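Local coordinates for Polyphosphate:AMP phosphotransferase (Pseudomonas aeruginosa PAO1, PDB 3CZP), which uses inorganic polyphosphate as phosphate donor to convert AMP to ADP, and GMP to GDP less efficiently, working as a homodimer, at the interface of chains A and B. Sequence-based numbering; all coordinates share one arbitrary frame. Chains: chain A/B, Putative polyphosphate kinase 2.

The interface of chains A and B. Residues chain A 338, 340-341, 352; chain B 338, 340-341, 352.
Carboxylate oxygen OE1 of B:Glu340 is gripped by two hydrogen bonds from chain A, one from a hydroxyl and one from a guanidinium. The hydroxyl OG1 of A:Thr338 donates to the anti lone pair of OE1 of B:Glu340 at 2.5 Å. NH1 of A:Arg352 reaches the syn lone pair of that OE1 of B:Glu340 at 2.9 Å. OE2 of B:Glu340 accepts NH2 of A:Arg352 at 2.8 Å, also through its syn lone pair. Arginine and glutamate therefore meet tip to tip as an end-on bidentate salt bridge, their planes only 21° apart and the bonds almost straight. Glutamate suits this place because its chain, extended beyond CG, carries its carboxylate from the short helix 339-342 across to the partner chain. Threonine, its chain crossing the glutamate at about a right angle, adds a compact donor: chi1 of 63° sets OG1 between the backbone N and the carbonyl carbon.

Two-fold symmetry repeats the grip around A:Glu340, whose OE1 accepts both OG1 of B:Thr338, at 2.6 Å, and NH1 of B:Arg352. This copy is looser: the donors come from above the carboxylate plane, and NH2 of B:Arg352 stands 3.1 Å from OE2 of A:Glu340. The two pairs form part of the homodimer interface.

A:Glu341 and B:Glu341 form a second shell, each within its own chain. OE1 of A:Glu341 accepts the backbone N of A:Thr338, tying down the start of the helix, and its OE2 forms a salt bridge with NH1 of A:Arg352. That guanidinium thus has a carboxylate of each chain at its edge, which should hold its rotation, and arginine's several N-H groups allow it to serve both. The bend at chi3 (-64°) turns its tip toward them. The symmetric glutamates cross obliquely; if both carboxylates are charged they would repel, and the two arginines probably offset this. OE2 of A:Glu340 lies 3.2 Å from OE2 of B:Glu340.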
loop_
_atom_site.group_PDB
_atom_site.type_symbol
_atom_site.label_atom_id
_atom_site.label_comp_id
_atom_site.label_asym_id
_atom_site.label_seq_id
_atom_site.Cartn_x
_atom_site.Cartn_y
_atom_site.Cartn_z
ATOM N N THR A 338 -9.682 6.534 5.833
ATOM C CA THR A 338 -9.188 5.610 6.846
ATOM C C THR A 338 -8.000 6.268 7.590
ATOM O O THR A 338 -7.548 7.361 7.222
ATOM C CB THR A 338 -8.751 4.274 6.192
ATOM O OG1 THR A 338 -7.668 4.545 5.294
ATOM C CG2 THR A 338 -9.834 3.677 5.395
ATOM N N GLU A 340 -4.771 5.478 7.800
ATOM C CA GLU A 340 -3.591 5.597 6.951
ATOM C C GLU A 340 -3.737 6.668 5.876
ATOM O O GLU A 340 -2.716 7.183 5.408
ATOM C CB GLU A 340 -3.211 4.230 6.335
ATOM C CG GLU A 340 -2.367 3.373 7.284
ATOM C CD GLU A 340 -2.109 1.929 6.826
ATOM O OE1 GLU A 340 -1.819 1.130 7.723
ATOM O OE2 GLU A 340 -2.169 1.595 5.610
ATOM N N GLU A 341 -4.980 6.978 5.465
ATOM C CA GLU A 341 -5.267 8.099 4.599
ATOM C C GLU A 341 -5.249 9.451 5.322
ATOM O O GLU A 341 -4.830 10.463 4.751
ATOM C CB GLU A 341 -6.622 7.957 3.952
ATOM C CG GLU A 341 -6.607 6.789 2.933
ATOM C CD GLU A 341 -7.967 6.384 2.490
ATOM O OE1 GLU A 341 -9.002 6.730 3.163
ATOM O OE2 GLU A 341 -7.993 5.654 1.485
ATOM N N ARG A 352 -3.390 6.623 -4.916
ATOM C CA ARG A 352 -3.143 5.227 -4.584
ATOM C C ARG A 352 -4.059 4.351 -5.398
ATOM O O ARG A 352 -3.793 3.190 -5.575
ATOM C CB ARG A 352 -3.314 4.956 -3.064
ATOM C CG ARG A 352 -4.747 4.859 -2.658
ATOM C CD ARG A 352 -5.012 4.785 -1.162
ATOM N NE ARG A 352 -4.481 3.584 -0.498
ATOM C CZ ARG A 352 -4.793 3.248 0.760
ATOM N NH1 ARG A 352 -5.631 3.993 1.476
ATOM N NH2 ARG A 352 -4.252 2.188 1.338
ATOM N N THR B 338 -2.981 -0.298 12.721
ATOM C CA THR B 338 -3.836 0.759 12.181
ATOM C C THR B 338 -5.152 0.183 11.615
ATOM O O THR B 338 -5.303 -1.020 11.460
ATOM C CB THR B 338 -3.110 1.517 11.071
ATOM O OG1 THR B 338 -2.724 0.580 10.058
ATOM C CG2 THR B 338 -1.910 2.213 11.597
ATOM N N GLU B 340 -6.492 0.037 8.638
ATOM C CA GLU B 340 -6.363 -0.816 7.474
ATOM C C GLU B 340 -5.760 -2.156 7.791
ATOM O O GLU B 340 -6.158 -3.154 7.218
ATOM C CB GLU B 340 -5.636 -0.110 6.305
ATOM C CG GLU B 340 -6.501 1.071 5.677
ATOM C CD GLU B 340 -5.807 1.794 4.500
ATOM O OE1 GLU B 340 -6.160 2.963 4.126
ATOM O OE2 GLU B 340 -4.883 1.184 3.925
ATOM N N GLU B 341 -4.833 -2.204 8.745
ATOM C CA GLU B 341 -4.274 -3.463 9.221
ATOM C C GLU B 341 -5.265 -4.325 9.974
ATOM O O GLU B 341 -5.194 -5.562 9.931
ATOM C CB GLU B 341 -3.035 -3.191 10.091
ATOM C CG GLU B 341 -1.917 -2.482 9.329
ATOM C CD GLU B 341 -0.752 -2.023 10.223
ATOM O OE1 GLU B 341 -0.916 -1.751 11.427
ATOM O OE2 GLU B 341 0.333 -1.955 9.670
ATOM N N ARG B 352 3.328 -7.117 4.290
ATOM C CA ARG B 352 3.433 -5.848 3.553
ATOM C C ARG B 352 4.822 -5.205 3.664
ATOM O O ARG B 352 5.177 -4.358 2.808
ATOM C CB ARG B 352 2.291 -4.860 3.932
ATOM C CG ARG B 352 2.472 -4.331 5.322
ATOM C CD ARG B 352 1.390 -3.402 5.877
ATOM N NE ARG B 352 1.018 -2.312 4.983
ATOM C CZ ARG B 352 0.329 -1.250 5.384
ATOM N NH1 ARG B 352 -0.030 -1.105 6.650
ATOM N NH2 ARG B 352 -0.009 -0.318 4.509
#